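Long-range contact in erythrocyte membrane protein 1 (PDB 2XU0), which probably binds host cell-surface receptors as a parasite adhesin, this chain being the N-terminal segment and first Duffy-binding-like domain of a rosetting variant: residues Q394-K406 / Y418-F432. The protein carries 10 engineered substitutions. Sequence-based numbering, arbitrary orientation. Where two conformers were deposited one is given.
With PRO (proline), chain B.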
# COMPACT_ATOMS: atom_id res chain seq x y z
N GLN A 394 10.71 9.23 -1.74
CA GLN A 394 9.39 9.44 -1.12
C GLN A 394 9.47 10.45 0.01
O GLN A 394 8.54 11.21 0.26
CB GLN A 394 8.83 8.11 -0.65
CG GLN A 394 8.40 7.27 -1.84
CD GLN A 394 8.05 5.88 -1.39
OE1 GLN A 394 8.92 5.09 -0.99
NE2 GLN A 394 6.78 5.60 -1.38
N ASN A 395 10.62 10.50 0.65
CA ASN A 395 10.97 11.43 1.71
C ASN A 395 10.90 12.84 1.13
O ASN A 395 10.31 13.73 1.73
CB ASN A 395 12.39 11.10 2.18
CG ASN A 395 12.89 11.85 3.37
OD1 ASN A 395 12.77 13.08 3.48
ND2 ASN A 395 13.52 11.13 4.25
N LEU A 396 11.49 13.02 -0.06
CA LEU A 396 11.46 14.30 -0.77
C LEU A 396 10.04 14.65 -1.23
O LEU A 396 9.61 15.80 -1.08
CB LEU A 396 12.42 14.27 -1.98
CG LEU A 396 13.91 14.28 -1.67
CD1 LEU A 396 14.71 13.84 -2.87
CD2 LEU A 396 14.36 15.67 -1.27
N LYS A 397 9.32 13.68 -1.78
CA LYS A 397 7.96 13.89 -2.26
C LYS A 397 7.05 14.35 -1.12
O LYS A 397 6.18 15.17 -1.36
CB LYS A 397 7.38 12.63 -2.94
CG LYS A 397 6.03 12.88 -3.70
CD LYS A 397 6.24 13.84 -4.84
CE LYS A 397 5.10 13.97 -5.80
NZ LYS A 397 5.47 14.92 -6.88
N TYR A 398 7.24 13.79 0.09
CA TYR A 398 6.48 14.14 1.29
C TYR A 398 6.68 15.63 1.60
O TYR A 398 5.70 16.36 1.74
CB TYR A 398 6.86 13.26 2.51
CG TYR A 398 6.01 13.57 3.72
CD1 TYR A 398 4.74 13.03 3.84
CD2 TYR A 398 6.39 14.55 4.64
CE1 TYR A 398 3.90 13.38 4.91
CE2 TYR A 398 5.58 14.88 5.73
CZ TYR A 398 4.33 14.31 5.85
OH TYR A 398 3.49 14.64 6.89
N SER A 399 7.94 16.06 1.67
CA SER A 399 8.28 17.46 1.91
C SER A 399 7.60 18.37 0.85
O SER A 399 6.97 19.36 1.21
CB SER A 399 9.80 17.62 1.88
OG SER A 399 10.17 18.97 2.05
N MET A 400 7.67 17.99 -0.42
CA MET A 400 7.07 18.70 -1.55
C MET A 400 5.54 18.80 -1.42
O MET A 400 5.02 19.87 -1.69
CB MET A 400 7.45 18.02 -2.87
CG MET A 400 8.91 18.22 -3.24
SD MET A 400 9.46 17.05 -4.49
CE MET A 400 8.69 17.76 -5.95
N GLU A 401 4.84 17.70 -1.00
CA GLU A 401 3.38 17.71 -0.80
C GLU A 401 3.00 18.66 0.34
O GLU A 401 2.06 19.43 0.19
CB GLU A 401 2.81 16.28 -0.59
CG GLU A 401 2.94 15.39 -1.81
CD GLU A 401 2.24 15.92 -3.05
OE1 GLU A 401 1.03 15.67 -3.20
OE2 GLU A 401 2.90 16.60 -3.87
N ILE A 402 3.76 18.63 1.45
CA ILE A 402 3.59 19.51 2.60
C ILE A 402 3.81 21.00 2.17
O ILE A 402 3.01 21.86 2.53
CB ILE A 402 4.53 19.07 3.76
CG1 ILE A 402 4.02 17.81 4.50
CG2 ILE A 402 4.83 20.22 4.76
CD1 ILE A 402 2.66 17.93 5.28
N GLN A 403 4.89 21.27 1.38
CA GLN A 403 5.25 22.62 0.87
C GLN A 403 4.20 23.15 -0.10
O GLN A 403 3.91 24.36 -0.09
CB GLN A 403 6.64 22.64 0.19
CG GLN A 403 7.84 22.49 1.15
CD GLN A 403 7.78 23.42 2.34
OE1 GLN A 403 7.75 22.97 3.49
NE2 GLN A 403 7.73 24.72 2.09
N LYS A 404 3.65 22.26 -0.94
CA LYS A 404 2.59 22.59 -1.88
C LYS A 404 1.38 23.10 -1.06
O LYS A 404 0.81 24.12 -1.42
CB LYS A 404 2.23 21.35 -2.71
CG LYS A 404 0.97 21.48 -3.56
CD LYS A 404 0.57 20.17 -4.20
CE LYS A 404 -0.05 19.20 -3.22
NZ LYS A 404 -0.63 18.04 -3.93
N TRP A 405 1.07 22.46 0.09
CA TRP A 405 -0.03 22.86 0.96
C TRP A 405 0.17 24.26 1.55
O TRP A 405 -0.77 25.06 1.56
CB TRP A 405 -0.28 21.83 2.08
CG TRP A 405 -1.25 22.33 3.11
CD1 TRP A 405 -2.61 22.47 2.95
CD2 TRP A 405 -0.93 22.93 4.37
NE1 TRP A 405 -3.15 23.09 4.05
CE2 TRP A 405 -2.14 23.40 4.93
CE3 TRP A 405 0.27 23.15 5.07
CZ2 TRP A 405 -2.19 24.05 6.17
CZ3 TRP A 405 0.22 23.79 6.29
CH2 TRP A 405 -0.99 24.23 6.83
N LYS A 406 1.38 24.53 2.08
CA LYS A 406 1.76 25.80 2.70
C LYS A 406 1.67 26.96 1.72
O LYS A 406 1.11 28.01 2.07
CB LYS A 406 3.18 25.70 3.29
CG LYS A 406 3.22 25.29 4.75
CD LYS A 406 4.55 24.63 5.12
CE LYS A 406 4.76 24.54 6.62
NZ LYS A 406 3.81 23.59 7.28
N TYR A 418 -4.00 17.65 4.16
CA TYR A 418 -2.69 18.19 4.53
C TYR A 418 -2.85 19.28 5.61
O TYR A 418 -1.99 19.37 6.48
CB TYR A 418 -1.86 18.61 3.31
CG TYR A 418 -1.27 17.42 2.56
CD1 TYR A 418 -0.13 16.77 3.04
CD2 TYR A 418 -1.82 16.98 1.37
CE1 TYR A 418 0.40 15.66 2.37
CE2 TYR A 418 -1.28 15.89 0.67
CZ TYR A 418 -0.17 15.23 1.19
OH TYR A 418 0.35 14.14 0.52
N GLU A 419 -4.02 20.00 5.64
CA GLU A 419 -4.34 20.99 6.69
C GLU A 419 -4.38 20.24 8.05
O GLU A 419 -3.75 20.67 9.00
CB GLU A 419 -5.72 21.66 6.42
CG GLU A 419 -5.67 23.17 6.22
CD GLU A 419 -6.29 23.68 4.93
OE1 GLU A 419 -7.51 23.48 4.72
OE2 GLU A 419 -5.57 24.34 4.15
N ASN A 420 -5.06 19.07 8.09
CA ASN A 420 -5.16 18.23 9.28
C ASN A 420 -3.84 17.63 9.75
O ASN A 420 -3.66 17.50 10.95
CB ASN A 420 -6.21 17.15 9.11
CG ASN A 420 -7.58 17.62 9.48
OD1 ASN A 420 -7.98 17.57 10.65
ND2 ASN A 420 -8.31 18.14 8.49
N LEU A 421 -2.95 17.22 8.82
CA LEU A 421 -1.62 16.67 9.15
C LEU A 421 -0.80 17.73 9.87
O LEU A 421 -0.07 17.42 10.81
CB LEU A 421 -0.85 16.24 7.89
CG LEU A 421 -1.13 14.89 7.30
CD1 LEU A 421 -0.42 14.74 5.99
CD2 LEU A 421 -0.72 13.76 8.26
N ASP A 422 -0.88 18.96 9.36
CA ASP A 422 -0.21 20.15 9.90
C ASP A 422 -0.69 20.47 11.30
O ASP A 422 0.15 20.73 12.16
CB ASP A 422 -0.42 21.35 8.97
CG ASP A 422 0.15 22.64 9.53
OD1 ASP A 422 1.38 22.83 9.44
OD2 ASP A 422 -0.64 23.47 10.02
N LYS A 423 -2.03 20.46 11.54
CA LYS A 423 -2.66 20.71 12.84
C LYS A 423 -2.09 19.77 13.90
O LYS A 423 -1.85 20.20 15.03
CB LYS A 423 -4.20 20.58 12.76
CG LYS A 423 -4.88 21.90 12.40
CD LYS A 423 -6.38 21.72 12.17
CE LYS A 423 -6.97 22.85 11.37
NZ LYS A 423 -8.28 22.48 10.79
N LYS A 424 -1.83 18.51 13.50
CA LYS A 424 -1.18 17.50 14.33
C LYS A 424 0.36 17.70 14.16
O LYS A 424 0.76 18.70 13.56
CB LYS A 424 -1.69 16.11 13.95
CG LYS A 424 -3.21 16.04 14.04
CD LYS A 424 -3.81 14.71 13.60
CE LYS A 424 -5.30 14.64 13.87
NZ LYS A 424 -6.08 15.59 13.03
N SER A 425 1.21 16.85 14.70
CA SER A 425 2.66 17.15 14.56
C SER A 425 3.32 16.99 13.14
O SER A 425 4.42 17.52 12.90
CB SER A 425 3.46 16.40 15.62
OG SER A 425 3.20 15.01 15.64
N TYR A 426 2.60 16.36 12.20
CA TYR A 426 3.06 15.87 10.91
C TYR A 426 3.53 16.78 9.76
O TYR A 426 3.93 16.26 8.73
CB TYR A 426 2.21 14.68 10.46
CG TYR A 426 1.78 13.86 11.67
CD1 TYR A 426 2.72 13.21 12.47
CD2 TYR A 426 0.45 13.84 12.08
CE1 TYR A 426 2.34 12.56 13.64
CE2 TYR A 426 0.06 13.15 13.22
CZ TYR A 426 1.01 12.53 14.01
OH TYR A 426 0.63 11.84 15.15
N SER A 427 3.67 18.10 9.98
CA SER A 427 4.26 18.97 8.95
C SER A 427 5.77 18.69 8.84
O SER A 427 6.37 18.88 7.79
CB SER A 427 4.03 20.44 9.28
OG SER A 427 2.86 20.91 8.62
N THR A 428 6.36 18.20 9.94
CA THR A 428 7.75 17.78 10.07
C THR A 428 7.83 16.37 9.48
O THR A 428 7.00 15.52 9.83
CB THR A 428 8.14 17.76 11.57
OG1 THR A 428 7.63 18.92 12.24
CG2 THR A 428 9.63 17.64 11.79
N ILE A 429 8.78 16.12 8.55
CA ILE A 429 8.97 14.80 7.95
C ILE A 429 9.32 13.79 9.04
O ILE A 429 8.81 12.67 9.01
CB ILE A 429 9.94 14.77 6.72
CG1 ILE A 429 10.24 13.33 6.18
CG2 ILE A 429 11.23 15.50 7.00
CD1 ILE A 429 9.07 12.52 5.57
N ASP A 430 10.11 14.21 10.03
CA ASP A 430 10.53 13.42 11.18
C ASP A 430 9.32 12.87 11.93
O ASP A 430 9.32 11.69 12.25
CB ASP A 430 11.43 14.24 12.12
CG ASP A 430 12.55 15.03 11.44
OD1 ASP A 430 12.24 15.87 10.55
OD2 ASP A 430 13.72 14.87 11.85
N LYS A 431 8.26 13.70 12.18
CA LYS A 431 7.06 13.22 12.87
C LYS A 431 6.27 12.22 12.02
O LYS A 431 5.73 11.26 12.55
CB LYS A 431 6.16 14.37 13.37
CG LYS A 431 6.89 15.40 14.22
CD LYS A 431 7.32 14.89 15.60
CE LYS A 431 8.41 15.76 16.20
NZ LYS A 431 8.65 15.44 17.63
N PHE A 432 6.23 12.43 10.70
CA PHE A 432 5.56 11.50 9.79
C PHE A 432 6.34 10.18 9.70
O PHE A 432 5.71 9.12 9.59
CB PHE A 432 5.28 12.14 8.40
CG PHE A 432 4.54 11.17 7.49
CD1 PHE A 432 3.16 11.03 7.57
CD2 PHE A 432 5.24 10.35 6.60
CE1 PHE A 432 2.49 10.07 6.80
CE2 PHE A 432 4.57 9.40 5.83
CZ PHE A 432 3.20 9.27 5.93
N PRO B . 12.59 19.39 -5.42
CA PRO B . 13.90 18.71 -5.48
C PRO B . 13.78 17.31 -6.10
O PRO B . 12.68 16.70 -5.97
CB PRO B . 14.34 18.64 -4.00
CG PRO B . 13.07 18.81 -3.19
CD PRO B . 12.18 19.68 -4.03
OXT PRO B . 14.78 16.82 -6.66
O HOH W 1 -0.55 13.92 -1.92
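Tyr418 meets the 394-406 helix along its whole side chain: CB packs against Trp405 CG, one ring edge receives Ile402 CD1 at 3.8 Å from CD1, and the phenol OH comes to 3.4 Å from Glu401 CB. A long aromatic with a polar tip suits this place, because its OH and Glu401 OE1 share a water, while Lys404 holds the same carboxylate oxygen in a salt bridge. The backbone from Tyr418 to Glu419 runs over one face of the Trp405 indole. Glu419, in one of its two conformers, accepts the indole hydrogen, NE1 to OE2 at 2.7 Å, from above its carboxylate plane. Asp422, one turn after Tyr418, brings its carboxylate obliquely up to CZ3 and CH2 of the indole, the two planes 39° apart; its OD1 forms a salt bridge with Lys406 NZ (3.3 Å) and takes the Ser427 hydroxyl hydrogen on its anti lone pair.

The chain then leaves the helix and bends through a type I turn, Ser425 to Thr428. The carbonyl O of Tyr426 is gripped by Tyr398 OH in a very short 2.5 Å hydrogen bond. With CG anti to the backbone N (chi1 -176°), Tyr398 reaches straight across to this carbonyl. Phe432 covers one face of its ring in an offset stack, centroids 4.4 Å apart and planes at 19°, while Ile429 CD1 comes in beside CD2 at 3.5 Å. Two nearly parallel rings can lie close over one another, which suits aromatic residues here.

Residues 394-406 of helix 371-407 and 418-423 of helix 415-423 thus run at 101° to each other, a near-perpendicular packing of a long helix on two short helices joined by a type I turn, within the helical C-terminal subdomain of the Duffy-binding-like domain; Leu396 and Met400 of the same long helix border the bound proline.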